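Local coordinates for thiosulfate sulfurtransferase TUM1 (Saccharomyces cerevisiae, PDB 3UTN), which accepts persulfide sulfur from the cysteine desulfurase NFS1 and passes it to UBA4 in the pathway that 2-thiolates the wobble uridine of tRNAs, at residues Asp28-Lys33 against Tyr143-Phe148; Val50-Tyr55 against Asn124-Arg129; Pro71-Ser76 against Val117-Val122; Val110-Ile115 against Met137-Val142. All coordinates share one frame; numbering follows the deposited sequence. Where two conformers were deposited one is given.

Contact 1: Asp28-Lys33 against Tyr143-Phe148; sequences DLISPK and YLLNNF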
loop_
_atom_site.group_PDB
_atom_site.type_symbol
_atom_site.label_atom_id
_atom_site.label_comp_id
_atom_site.label_asym_id
_atom_site.label_seq_id
_atom_site.Cartn_x
_atom_site.Cartn_y
_atom_site.Cartn_z
ATOM N N ASP A 28 5.742 9.350 4.916
ATOM C CA ASP A 28 5.656 10.458 4.004
ATOM C C ASP A 28 6.086 9.949 2.662
ATOM O O ASP A 28 6.949 9.083 2.565
ATOM C CB ASP A 28 6.589 11.588 4.430
ATOM C CG ASP A 28 6.106 12.309 5.670
ATOM O OD1 ASP A 28 4.956 12.074 6.078
ATOM O OD2 ASP A 28 6.880 13.114 6.232
ATOM N N LEU A 29 5.484 10.494 1.619
ATOM C CA LEU A 29 6.039 10.300 0.306
ATOM C C LEU A 29 7.362 11.015 0.312
ATOM O O LEU A 29 7.558 12.002 1.026
ATOM C CB LEU A 29 5.145 10.893 -0.773
ATOM C CG LEU A 29 3.744 10.327 -0.961
ATOM C CD1 LEU A 29 3.418 10.438 -2.432
ATOM C CD2 LEU A 29 3.635 8.885 -0.503
ATOM N N ILE A 30 8.287 10.501 -0.470
ATOM C CA ILE A 30 9.530 11.193 -0.656
ATOM C C ILE A 30 9.872 11.049 -2.118
ATOM O O ILE A 30 9.800 9.957 -2.685
ATOM C CB ILE A 30 10.633 10.669 0.286
ATOM C CG1 ILE A 30 11.822 11.627 0.301
ATOM C CG2 ILE A 30 11.030 9.247 -0.064
ATOM C CD1 ILE A 30 12.806 11.344 1.406
ATOM N N SER A 31 10.193 12.173 -2.734
ATOM C CA SER A 31 10.611 12.170 -4.110
ATOM C C SER A 31 12.041 11.660 -4.135
ATOM O O SER A 31 12.724 11.676 -3.109
ATOM C CB SER A 31 10.557 13.581 -4.675
ATOM O OG SER A 31 11.543 14.372 -4.051
ATOM N N PRO A 32 12.502 11.206 -5.302
ATOM C CA PRO A 32 13.899 10.835 -5.426
ATOM C C PRO A 32 14.834 11.954 -4.982
ATOM O O PRO A 32 15.784 11.694 -4.241
ATOM C CB PRO A 32 14.043 10.567 -6.917
ATOM C CG PRO A 32 12.709 10.047 -7.305
ATOM C CD PRO A 32 11.734 10.851 -6.506
ATOM N N LYS A 33 14.563 13.185 -5.406
ATOM C CA LYS A 33 15.440 14.294 -5.035
ATOM C C LYS A 33 15.453 14.518 -3.537
ATOM O O LYS A 33 16.516 14.673 -2.951
ATOM C CB LYS A 33 15.115 15.590 -5.785
ATOM C CG LYS A 33 13.820 16.286 -5.402
ATOM C CD LYS A 33 13.632 17.566 -6.213
ATOM C CE LYS A 33 14.123 17.390 -7.643
ATOM N NZ LYS A 33 13.606 18.428 -8.579
ATOM N N TYR A 143 9.364 6.517 4.706
ATOM C CA TYR A 143 9.058 7.253 3.527
ATOM C C TYR A 143 8.667 6.281 2.478
ATOM O O TYR A 143 9.107 5.133 2.467
ATOM C CB TYR A 143 10.258 8.054 3.084
ATOM C CG TYR A 143 10.572 9.169 4.031
ATOM C CD1 TYR A 143 9.978 10.415 3.884
ATOM C CD2 TYR A 143 11.452 8.974 5.088
ATOM C CE1 TYR A 143 10.263 11.449 4.754
ATOM C CE2 TYR A 143 11.745 10.002 5.962
ATOM C CZ TYR A 143 11.149 11.235 5.788
ATOM O OH TYR A 143 11.434 12.250 6.664
ATOM N N LEU A 144 7.798 6.748 1.609
ATOM C CA LEU A 144 7.463 6.006 0.452
ATOM C C LEU A 144 8.134 6.774 -0.636
ATOM O O LEU A 144 7.778 7.919 -0.901
ATOM C CB LEU A 144 5.964 6.004 0.247
ATOM C CG LEU A 144 5.535 5.278 -1.012
ATOM C CD1 LEU A 144 6.012 3.843 -0.925
ATOM C CD2 LEU A 144 4.031 5.364 -1.150
ATOM N N LEU A 145 9.137 6.158 -1.241
ATOM C CA LEU A 145 9.791 6.799 -2.344
ATOM C C LEU A 145 8.754 6.945 -3.418
ATOM O O LEU A 145 8.049 5.994 -3.756
ATOM C CB LEU A 145 10.971 5.993 -2.854
ATOM C CG LEU A 145 11.683 6.673 -4.025
ATOM C CD1 LEU A 145 12.429 7.913 -3.566
ATOM C CD2 LEU A 145 12.625 5.685 -4.662
ATOM N N ASN A 146 8.654 8.150 -3.943
ATOM C CA ASN A 146 7.694 8.416 -4.965
ATOM C C ASN A 146 8.333 8.872 -6.273
ATOM O O ASN A 146 8.480 10.054 -6.514
ATOM C CB ASN A 146 6.676 9.436 -4.489
ATOM C CG ASN A 146 5.558 9.599 -5.467
ATOM O OD1 ASN A 146 5.166 8.637 -6.131
ATOM N ND2 ASN A 146 5.050 10.820 -5.594
ATOM N N ASN A 147 8.733 7.931 -7.107
ATOM C CA ASN A 147 8.769 6.525 -6.772
ATOM C C ASN A 147 10.034 6.002 -7.400
ATOM O O ASN A 147 10.800 6.768 -7.985
ATOM C CB ASN A 147 7.542 5.784 -7.304
ATOM C CG ASN A 147 7.351 5.950 -8.799
ATOM O OD1 ASN A 147 8.236 6.421 -9.509
ATOM N ND2 ASN A 147 6.189 5.556 -9.284
ATOM N N PHE A 148 10.248 4.705 -7.290
ATOM C CA PHE A 148 11.443 4.114 -7.815
ATOM C C PHE A 148 11.520 4.235 -9.325
ATOM O O PHE A 148 12.609 4.335 -9.870
ATOM C CB PHE A 148 11.541 2.668 -7.397
ATOM C CG PHE A 148 12.889 2.075 -7.606
ATOM C CD1 PHE A 148 14.039 2.779 -7.256
ATOM C CD2 PHE A 148 13.015 0.794 -8.119
ATOM C CE1 PHE A 148 15.286 2.215 -7.441
ATOM C CE2 PHE A 148 14.260 0.226 -8.295
ATOM C CZ PHE A 148 15.395 0.935 -7.954
#
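The ring of Tyr-143 carries the methyl CD1 of Ile-30 over one face, 4.2 Å from its centroid and 22° off the ring normal, a CH-pi contact displaced toward the rim. Near the ring plane, at its edge, lies the carbonyl oxygen of Leu-29. Asp-28 runs alongside the same ring, its CB 3.6 Å from Tyr-143 CD1, with the carboxylate plane turned 74° from the ring. In Ile-30 a chi1 of -167° turns CG1, with CD1 beyond it, over the ring and leaves CG2 between the backbone N and the carbonyl carbon, 3.5 Å from Tyr-143 CB. Replacing the tyrosine by an alanine would probably strip Ile-30 CD1 of its aromatic platform and open a gap beside Asp-28 CB.

On the other side of the sheet Leu-29 and Leu-144 lie side by side, their CD2 methyls 3.6 Å apart, and Leu-29 CD1 rests against the amide of Asn-146. That amide is held by Asn-124 and by the carbonyl of Tyr-250. Between the two faces the backbones pair in parallel: Leu-144 N donates to Asp-28 O at 2.7 Å, Ile-30 N to Leu-144 O, and Asn-146 N to Ile-30 O in a very short bond of 2.5 Å. The pairing stops where Ser-31 caps helix 32-41.

The short strand 28-30 thus forms one border of the parallel five-stranded sheet of the first rhodanese domain. Strand 141-145 separates it from strand 115-119; helix 32-41 covers the Ile-30 and Tyr-143 side, and helix 127-136 packs on Leu-144.

Contact 2: Val50-Tyr55 against Asn124-Arg129; sequences VDATWY and NFSSPR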
loop_
_atom_site.group_PDB
_atom_site.type_symbol
_atom_site.label_atom_id
_atom_site.label_comp_id
_atom_site.label_asym_id
_atom_site.label_seq_id
_atom_site.Cartn_x
_atom_site.Cartn_y
_atom_site.Cartn_z
ATOM N N VAL A 50 13.753 0.553 1.203
ATOM C CA VAL A 50 13.094 -0.699 1.392
ATOM C C VAL A 50 12.442 -0.980 0.073
ATOM O O VAL A 50 11.500 -0.316 -0.318
ATOM C CB VAL A 50 12.049 -0.614 2.508
ATOM C CG1 VAL A 50 11.344 -1.948 2.667
ATOM C CG2 VAL A 50 12.712 -0.210 3.812
ATOM N N ASP A 51 12.990 -1.956 -0.624
ATOM C CA ASP A 51 12.387 -2.432 -1.831
ATOM C C ASP A 51 11.262 -3.364 -1.419
ATOM O O ASP A 51 11.489 -4.444 -0.878
ATOM C CB ASP A 51 13.422 -3.147 -2.682
ATOM C CG ASP A 51 12.860 -3.624 -3.992
ATOM O OD1 ASP A 51 11.668 -3.377 -4.259
ATOM O OD2 ASP A 51 13.615 -4.251 -4.751
ATOM N N ALA A 52 10.041 -2.916 -1.667
ATOM C CA ALA A 52 8.864 -3.681 -1.324
ATOM C C ALA A 52 8.270 -4.250 -2.586
ATOM O O ALA A 52 7.095 -4.613 -2.631
ATOM C CB ALA A 52 7.863 -2.801 -0.618
ATOM N N THR A 53 9.099 -4.336 -3.614
ATOM C CA THR A 53 8.637 -4.791 -4.899
ATOM C C THR A 53 7.915 -6.094 -4.725
ATOM O O THR A 53 8.385 -7.022 -4.070
ATOM C CB THR A 53 9.771 -4.948 -5.903
ATOM O OG1 THR A 53 10.321 -3.662 -6.166
ATOM C CG2 THR A 53 9.251 -5.519 -7.196
ATOM N N TRP A 54 6.730 -6.115 -5.286
ATOM C CA TRP A 54 5.933 -7.290 -5.283
ATOM C C TRP A 54 5.223 -7.230 -6.584
ATOM O O TRP A 54 4.770 -6.171 -7.005
ATOM C CB TRP A 54 4.976 -7.251 -4.113
ATOM C CG TRP A 54 4.049 -8.420 -4.106
ATOM C CD1 TRP A 54 4.226 -9.641 -3.472
ATOM C CD2 TRP A 54 2.770 -8.521 -4.791
ATOM N NE1 TRP A 54 3.162 -10.465 -3.708
ATOM C CE2 TRP A 54 2.253 -9.854 -4.495
ATOM C CE3 TRP A 54 2.019 -7.664 -5.590
ATOM C CZ2 TRP A 54 1.037 -10.296 -4.988
ATOM C CZ3 TRP A 54 0.794 -8.121 -6.078
ATOM C CH2 TRP A 54 0.315 -9.405 -5.781
ATOM N N TYR A 55 5.141 -8.373 -7.240
ATOM C CA TYR A 55 4.582 -8.433 -8.564
ATOM C C TYR A 55 3.344 -9.279 -8.559
ATOM O O TYR A 55 3.228 -10.199 -7.765
ATOM C CB TYR A 55 5.588 -9.063 -9.504
ATOM C CG TYR A 55 6.835 -8.254 -9.681
ATOM C CD1 TYR A 55 6.768 -6.917 -10.059
ATOM C CD2 TYR A 55 8.081 -8.831 -9.508
ATOM C CE1 TYR A 55 7.916 -6.174 -10.250
ATOM C CE2 TYR A 55 9.234 -8.099 -9.699
ATOM C CZ TYR A 55 9.142 -6.774 -10.072
ATOM O OH TYR A 55 10.274 -6.045 -10.253
ATOM N N ASN A 124 4.713 2.514 -6.931
ATOM C CA ASN A 124 3.652 2.712 -5.954
ATOM C C ASN A 124 2.603 1.649 -6.054
ATOM O O ASN A 124 1.403 1.920 -6.090
ATOM C CB ASN A 124 3.040 4.082 -6.130
ATOM C CG ASN A 124 3.988 5.152 -5.717
ATOM O OD1 ASN A 124 4.627 5.028 -4.680
ATOM N ND2 ASN A 124 4.099 6.198 -6.512
ATOM N N PHE A 125 3.085 0.424 -6.115
ATOM C CA PHE A 125 2.225 -0.701 -6.278
ATOM C C PHE A 125 2.146 -1.440 -4.959
ATOM O O PHE A 125 1.092 -1.515 -4.363
ATOM C CB PHE A 125 2.767 -1.588 -7.377
ATOM C CG PHE A 125 1.882 -2.739 -7.707
ATOM C CD1 PHE A 125 2.287 -4.032 -7.432
ATOM C CD2 PHE A 125 0.641 -2.533 -8.297
ATOM C CE1 PHE A 125 1.471 -5.109 -7.736
ATOM C CE2 PHE A 125 -0.181 -3.605 -8.606
ATOM C CZ PHE A 125 0.237 -4.896 -8.325
ATOM N N SER A 126 3.274 -1.963 -4.504
ATOM C CA SER A 126 3.329 -2.665 -3.232
ATOM C C SER A 126 4.039 -1.815 -2.203
ATOM O O SER A 126 3.929 -2.046 -1.002
ATOM C CB SER A 126 4.086 -3.969 -3.412
ATOM O OG SER A 126 5.335 -3.726 -4.037
ATOM N N SER A 127 4.801 -0.842 -2.679
ATOM C CA SER A 127 5.547 0.006 -1.775
ATOM C C SER A 127 4.628 0.768 -0.829
ATOM O O SER A 127 4.939 0.863 0.347
ATOM C CB SER A 127 6.484 0.943 -2.528
ATOM O OG SER A 127 5.771 1.742 -3.440
ATOM N N PRO A 128 3.477 1.279 -1.318
ATOM C CA PRO A 128 2.628 1.978 -0.365
ATOM C C PRO A 128 2.181 1.030 0.728
ATOM O O PRO A 128 2.242 1.380 1.898
ATOM C CB PRO A 128 1.437 2.427 -1.213
ATOM C CG PRO A 128 1.973 2.484 -2.601
ATOM C CD PRO A 128 2.885 1.304 -2.667
ATOM N N ARG A 129 1.752 -0.165 0.336
ATOM C CA ARG A 129 1.382 -1.197 1.283
ATOM C C ARG A 129 2.495 -1.382 2.291
ATOM O O ARG A 129 2.259 -1.441 3.492
ATOM C CB ARG A 129 1.150 -2.514 0.554
ATOM C CG ARG A 129 0.996 -3.690 1.488
ATOM C CD ARG A 129 -0.394 -3.672 2.079
ATOM N NE ARG A 129 -0.535 -4.646 3.141
ATOM C CZ ARG A 129 -1.702 -5.037 3.627
ATOM N NH1 ARG A 129 -2.822 -4.545 3.127
ATOM N NH2 ARG A 129 -1.748 -5.928 4.604
HETATM O O HOH W 1 5.920 -3.644 -6.630
#
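Trp-54 lays the rim of its indole against the rim of the Phe-125 ring, CE3 standing 3.4 Å from Phe-125 CE1. The two planes are 18° apart, yet the centroids are 5.9 Å distant and neither ring covers the other: CE1 arrives in the plane of the indole, at its edge. The tryptophan reaches this place with CG anti to its own nitrogen (chi1 176°), and the carbonyl oxygen of Trp-54 sits at the edge of the phenylalanine ring, 3.3 Å from CD1.

Ser-126 makes the polar half of the contact. Its OG, placed between the backbone N and the carbonyl carbon (chi1 52°), donates a very short bond of 2.4 Å to Ala-52 O. A water links the same hydroxyl oxygen to Trp-54 N, donating to the first and accepting from the second at 2.9 Å. Ala-52 CB packs on Ser-127 CA at the start of helix 127-136.

The loop leaving strand 47-51 is shaped by an Asx turn, Asp-51 OD1 taking Thr-53 N from above the carboxylate plane. In the other loop, Asp-120 OD2 accepts the backbone N atoms of Phe-125, Ser-126 and Ser-127. The side chain of Phe-125 lies about 9 Å from that of Cys-282, which carries the persulfide intermediate during catalysis. A single serine hydroxyl thus serves Ala-52 O directly and, through one water, Trp-54 N in the loop after strand 47-51.

Contact 3: Pro71-Ser76 against Val117-Val122; sequences PRIPNS and VVYDRV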
loop_
_atom_site.group_PDB
_atom_site.type_symbol
_atom_site.label_atom_id
_atom_site.label_comp_id
_atom_site.label_asym_id
_atom_site.label_seq_id
_atom_site.Cartn_x
_atom_site.Cartn_y
_atom_site.Cartn_z
ATOM N N PRO A 71 18.968 -3.154 -10.221
ATOM C CA PRO A 71 19.472 -2.063 -9.414
ATOM C C PRO A 71 18.495 -1.698 -8.315
ATOM O O PRO A 71 17.280 -1.686 -8.514
ATOM C CB PRO A 71 19.623 -0.927 -10.418
ATOM C CG PRO A 71 19.858 -1.625 -11.718
ATOM C CD PRO A 71 18.929 -2.800 -11.652
ATOM N N ARG A 72 19.031 -1.448 -7.138
ATOM C CA ARG A 72 18.200 -1.040 -6.041
ATOM C C ARG A 72 18.728 0.295 -5.596
ATOM O O ARG A 72 19.816 0.705 -5.984
ATOM C CB ARG A 72 18.268 -2.064 -4.903
ATOM C CG ARG A 72 19.601 -2.122 -4.189
ATOM C CD ARG A 72 19.783 -3.461 -3.482
ATOM N NE ARG A 72 19.724 -4.536 -4.456
ATOM C CZ ARG A 72 20.742 -4.900 -5.226
ATOM N NH1 ARG A 72 21.923 -4.302 -5.112
ATOM N NH2 ARG A 72 20.580 -5.878 -6.095
ATOM N N ILE A 73 17.954 0.981 -4.780
ATOM C CA ILE A 73 18.479 2.141 -4.118
ATOM C C ILE A 73 19.541 1.593 -3.178
ATOM O O ILE A 73 19.304 0.590 -2.509
ATOM C CB ILE A 73 17.389 2.866 -3.335
ATOM C CG1 ILE A 73 16.230 3.236 -4.268
ATOM C CG2 ILE A 73 17.975 4.088 -2.656
ATOM C CD1 ILE A 73 15.170 4.096 -3.619
ATOM N N PRO A 74 20.728 2.218 -3.153
ATOM C CA PRO A 74 21.799 1.730 -2.299
ATOM C C PRO A 74 21.290 1.414 -0.899
ATOM O O PRO A 74 20.417 2.108 -0.390
ATOM C CB PRO A 74 22.760 2.913 -2.262
ATOM C CG PRO A 74 22.619 3.515 -3.619
ATOM C CD PRO A 74 21.151 3.392 -3.939
ATOM N N ASN A 75 21.827 0.357 -0.298
ATOM C CA ASN A 75 21.554 0.024 1.095
ATOM C C ASN A 75 20.136 -0.458 1.307
ATOM O O ASN A 75 19.651 -0.508 2.436
ATOM C CB ASN A 75 21.844 1.225 1.997
ATOM C CG ASN A 75 23.172 1.872 1.682
ATOM O OD1 ASN A 75 24.160 1.186 1.438
ATOM N ND2 ASN A 75 23.197 3.197 1.667
ATOM N N SER A 76 19.479 -0.810 0.210
ATOM C CA SER A 76 18.114 -1.297 0.263
ATOM C C SER A 76 18.028 -2.601 1.009
ATOM O O SER A 76 18.932 -3.419 0.948
ATOM C CB SER A 76 17.557 -1.530 -1.129
ATOM O OG SER A 76 17.217 -0.311 -1.749
ATOM N N VAL A 117 12.873 3.987 3.539
ATOM C CA VAL A 117 12.372 4.618 2.356
ATOM C C VAL A 117 11.916 3.512 1.450
ATOM O O VAL A 117 12.705 2.802 0.845
ATOM C CB VAL A 117 13.395 5.536 1.692
ATOM C CG1 VAL A 117 12.780 6.128 0.439
ATOM C CG2 VAL A 117 13.816 6.636 2.664
ATOM N N VAL A 118 10.610 3.375 1.374
ATOM C CA VAL A 118 10.042 2.251 0.708
ATOM C C VAL A 118 9.876 2.594 -0.741
ATOM O O VAL A 118 9.500 3.701 -1.098
ATOM C CB VAL A 118 8.686 1.892 1.297
ATOM C CG1 VAL A 118 8.156 0.653 0.609
ATOM C CG2 VAL A 118 8.832 1.656 2.787
ATOM N N TYR A 119 10.164 1.623 -1.578
ATOM C CA TYR A 119 9.900 1.787 -2.970
ATOM C C TYR A 119 9.581 0.422 -3.495
ATOM O O TYR A 119 9.708 -0.577 -2.793
ATOM C CB TYR A 119 11.114 2.377 -3.670
ATOM C CG TYR A 119 12.354 1.527 -3.621
ATOM C CD1 TYR A 119 13.176 1.510 -2.494
ATOM C CD2 TYR A 119 12.710 0.744 -4.706
ATOM C CE1 TYR A 119 14.318 0.733 -2.462
ATOM C CE2 TYR A 119 13.852 -0.022 -4.689
ATOM C CZ TYR A 119 14.649 -0.022 -3.570
ATOM O OH TYR A 119 15.773 -0.791 -3.573
ATOM N N ASP A 120 9.139 0.389 -4.732
ATOM C CA ASP A 120 8.996 -0.867 -5.409
ATOM C C ASP A 120 9.342 -0.618 -6.853
ATOM O O ASP A 120 9.460 0.535 -7.275
ATOM C CB ASP A 120 7.590 -1.439 -5.212
ATOM C CG ASP A 120 6.506 -0.557 -5.770
ATOM O OD1 ASP A 120 6.754 0.197 -6.730
ATOM O OD2 ASP A 120 5.379 -0.637 -5.258
ATOM N N ARG A 121 9.513 -1.687 -7.611
ATOM C CA ARG A 121 9.940 -1.546 -8.987
ATOM C C ARG A 121 8.787 -1.263 -9.912
ATOM O O ARG A 121 8.992 -0.881 -11.056
ATOM C CB ARG A 121 10.679 -2.793 -9.430
ATOM C CG ARG A 121 11.932 -2.985 -8.626
ATOM C CD ARG A 121 12.641 -4.266 -8.979
ATOM N NE ARG A 121 13.804 -4.400 -8.119
ATOM C CZ ARG A 121 14.937 -3.731 -8.289
ATOM N NH1 ARG A 121 15.070 -2.886 -9.297
ATOM N NH2 ARG A 121 15.939 -3.909 -7.446
ATOM N N VAL A 122 7.575 -1.456 -9.417
ATOM C CA VAL A 122 6.401 -1.290 -10.257
ATOM C C VAL A 122 6.035 0.179 -10.339
ATOM O O VAL A 122 5.816 0.717 -11.424
ATOM C CB VAL A 122 5.218 -2.122 -9.742
ATOM C CG1 VAL A 122 3.969 -1.863 -10.578
ATOM C CG2 VAL A 122 5.585 -3.591 -9.777
#
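Tyr-119 leaves strand 115-119 with CG wedged between its backbone N and carbonyl carbon, a torsion (chi1 62°) that carries the ring from CB toward the turn at 73-76. CG and CD1 come first, under the methyl CD1 of Ile-73, which lies 3.5 Å from Tyr-119 CD1 and over one face of the ring in a CH-pi contact. Farther out CE1 meets Ile-73 CG1, the two side chains sliding past each other in opposite directions. At the tip OH accepts Ile-73 N at 3.1 Å; in the conformer given it also donates to Ser-76 OG, at a doubtfully short 2.4 Å. The phenol is thereby held at its end by the backbone N and along its face by the isoleucine.

Arg-121, extended from CG to NE, grips Pro-71 O end-on with NH1 at 2.6 Å and NH2 at 2.8 Å. Both nitrogens approach from the same side of the carbonyl plane, while the oxygen stays in the guanidinium plane. Arg-72 turns away to Asp-159 and Ser-161.

The turn spanning Ile-73 to Ser-76 is a type II beta turn, and it leads into strand 77-78, the border of the parallel rhodanese sheet on the other side from 28-30.

Contact 4: Val110-Ile115 against Met137-Val142; sequences VQKDDI and MGHPKV. With DMS (dimethyl sulfoxide), chain B.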
loop_
_atom_site.group_PDB
_atom_site.type_symbol
_atom_site.label_atom_id
_atom_site.label_comp_id
_atom_site.label_asym_id
_atom_site.label_seq_id
_atom_site.Cartn_x
_atom_site.Cartn_y
_atom_site.Cartn_z
ATOM N N VAL A 110 16.546 -4.145 10.137
ATOM C CA VAL A 110 15.950 -2.829 10.292
ATOM C C VAL A 110 16.041 -2.438 11.760
ATOM O O VAL A 110 15.711 -3.227 12.639
ATOM C CB VAL A 110 14.488 -2.797 9.815
ATOM C CG1 VAL A 110 13.838 -1.463 10.140
ATOM C CG2 VAL A 110 14.430 -3.060 8.326
ATOM N N GLN A 111 16.535 -1.237 12.016
ATOM C CA GLN A 111 16.556 -0.716 13.367
ATOM C C GLN A 111 15.378 0.222 13.476
ATOM O O GLN A 111 14.948 0.800 12.479
ATOM C CB GLN A 111 17.859 0.030 13.656
ATOM C CG GLN A 111 19.130 -0.800 13.503
ATOM C CD GLN A 111 19.360 -1.782 14.644
ATOM O OE1 GLN A 111 18.541 -1.906 15.559
ATOM N NE2 GLN A 111 20.488 -2.483 14.593
ATOM N N LYS A 112 14.854 0.375 14.683
ATOM C CA LYS A 112 13.754 1.294 14.913
ATOM C C LYS A 112 14.075 2.682 14.378
ATOM O O LYS A 112 13.206 3.354 13.845
ATOM C CB LYS A 112 13.429 1.381 16.404
ATOM C CG LYS A 112 12.149 2.143 16.714
ATOM C CD LYS A 112 10.925 1.453 16.121
ATOM C CE LYS A 112 10.801 0.015 16.591
ATOM N NZ LYS A 112 10.661 -0.048 18.069
ATOM N N ASP A 113 15.330 3.095 14.514
ATOM C CA ASP A 113 15.722 4.447 14.153
ATOM C C ASP A 113 15.899 4.640 12.656
ATOM O O ASP A 113 16.067 5.763 12.192
ATOM C CB ASP A 113 17.005 4.858 14.870
ATOM C CG ASP A 113 17.249 6.344 14.791
ATOM O OD1 ASP A 113 16.307 7.106 15.103
ATOM O OD2 ASP A 113 18.366 6.755 14.405
ATOM N N ASP A 114 15.877 3.543 11.906
ATOM C CA ASP A 114 16.070 3.616 10.470
ATOM C C ASP A 114 15.036 4.503 9.840
ATOM O O ASP A 114 13.856 4.422 10.153
ATOM C CB ASP A 114 15.959 2.243 9.828
ATOM C CG ASP A 114 17.143 1.377 10.116
ATOM O OD1 ASP A 114 18.193 1.906 10.526
ATOM O OD2 ASP A 114 17.029 0.160 9.906
ATOM N N ILE A 115 15.487 5.365 8.950
ATOM C CA ILE A 115 14.567 5.995 8.038
ATOM C C ILE A 115 14.352 4.961 6.944
ATOM O O ILE A 115 15.275 4.608 6.212
ATOM C CB ILE A 115 15.141 7.280 7.448
ATOM C CG1 ILE A 115 15.306 8.337 8.539
ATOM C CG2 ILE A 115 14.236 7.776 6.338
ATOM C CD1 ILE A 115 16.051 9.573 8.087
ATOM N N MET A 137 2.972 -0.362 11.697
ATOM C CA MET A 137 3.711 -1.063 12.719
ATOM C C MET A 137 4.572 -0.126 13.540
ATOM O O MET A 137 5.439 -0.567 14.284
ATOM C CB MET A 137 4.548 -2.167 12.095
ATOM C CG MET A 137 3.730 -3.372 11.681
ATOM S SD MET A 137 2.601 -3.897 12.983
ATOM C CE MET A 137 3.732 -4.416 14.271
ATOM N N GLY A 138 4.322 1.170 13.395
ATOM C CA GLY A 138 4.883 2.171 14.278
ATOM C C GLY A 138 6.324 2.493 13.992
ATOM O O GLY A 138 7.014 3.060 14.835
ATOM N N HIS A 139 6.804 2.135 12.810
ATOM C CA HIS A 139 8.157 2.515 12.495
ATOM C C HIS A 139 8.206 4.006 12.396
ATOM O O HIS A 139 7.415 4.598 11.671
ATOM C CB HIS A 139 8.684 1.862 11.242
ATOM C CG HIS A 139 10.160 2.032 11.096
ATOM N ND1 HIS A 139 11.028 1.210 11.681
ATOM C CD2 HIS A 139 10.906 3.016 10.472
ATOM C CE1 HIS A 139 12.274 1.612 11.412
ATOM N NE2 HIS A 139 12.199 2.720 10.674
ATOM N N PRO A 140 9.112 4.636 13.163
ATOM C CA PRO A 140 9.097 6.076 13.359
ATOM C C PRO A 140 9.228 6.835 12.051
ATOM O O PRO A 140 8.459 7.753 11.793
ATOM C CB PRO A 140 10.321 6.318 14.246
ATOM C CG PRO A 140 10.472 5.054 15.012
ATOM C CD PRO A 140 10.123 3.983 14.012
ATOM N N LYS A 141 10.190 6.440 11.229
ATOM C CA LYS A 141 10.496 7.208 10.042
ATOM C C LYS A 141 10.379 6.332 8.829
ATOM O O LYS A 141 11.202 5.450 8.581
ATOM C CB LYS A 141 11.871 7.856 10.158
ATOM C CG LYS A 141 11.955 8.855 11.310
ATOM C CD LYS A 141 13.388 9.265 11.610
ATOM C CE LYS A 141 14.217 8.111 12.151
ATOM N NZ LYS A 141 13.708 7.531 13.429
ATOM N N VAL A 142 9.316 6.574 8.082
ATOM C CA VAL A 142 9.034 5.781 6.929
ATOM C C VAL A 142 8.691 6.727 5.814
ATOM O O VAL A 142 7.854 7.621 5.950
ATOM C CB VAL A 142 7.870 4.804 7.143
ATOM C CG1 VAL A 142 7.707 3.915 5.917
ATOM C CG2 VAL A 142 8.105 3.951 8.378
HETATM S S DMS B . 7.182 9.603 8.287
HETATM O O DMS B . 7.609 8.419 9.058
HETATM C C1 DMS B . 6.722 10.828 9.390
HETATM C C2 DMS B . 8.571 10.352 7.660
HETATM O O HOH W 2 12.672 5.258 12.269
HETATM O O HOH W 3 7.683 0.917 17.271
#
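A Schellman motif, with Gly-138 at positive phi as its C-prime residue, ends helix 127-136 and leads His-139 toward the type I beta turn of Gln-111 to Asp-114, just before the neighbouring strand of the rhodanese sheet. The imidazole NE2 gives Asp-114 O a hydrogen bond with an N-H...O angle of 157°, its 2.4 Å length doubtfully short. Lys-112 O lies over one face of the ring and Gln-111 O near its plane at the edge, 3.0 Å from CE1, while ND1 bonds to Tyr-174. A leucine in place of His-139 would probably leave Asp-114 O without this donor and Tyr-174 without its ring partner.

Pro-140 packs tightly on Lys-112, the two crossing at about a right angle with CD to CD at 3.4 Å. Lys-141 CD touches Ile-115 CG1; the chain then bends to form a salt bridge from NZ to Asp-113 OD1, met from above the carboxylate plane, while His-45 binds the other carboxylate oxygen. One water joins four groups, donating to Lys-112 O and Asp-114 O and accepting from Lys-141 N and NZ. Val-142 N donates to the oxygen of a dimethyl sulfoxide, probably from the crystallisation liquor, at 2.7 Å and 168°.

In the fold
From the N terminus, residues 28-33 open the first half of contact 1, whose loop is completed only at 143-148 and encloses the other three. Within it, 50-55 waits for 124-129, and contact 2 in turn encloses contact 3, which joins 71-76 to 117-122. Contact 4, from 110-115 to 137-142, crosses both contacts 2 and 3, since their segments alternate along the chain. All four reach one parallel sheet with strand order 1-5-4-2-3. Contact 1 joins strands 28-30 and 141-145, while contacts 2, 3 and 4 fasten loops at the ends of the sheet's strands. Contacts 2 and 3 also meet directly, probably through a hydrogen bond between Val-50 N and Val-117 O.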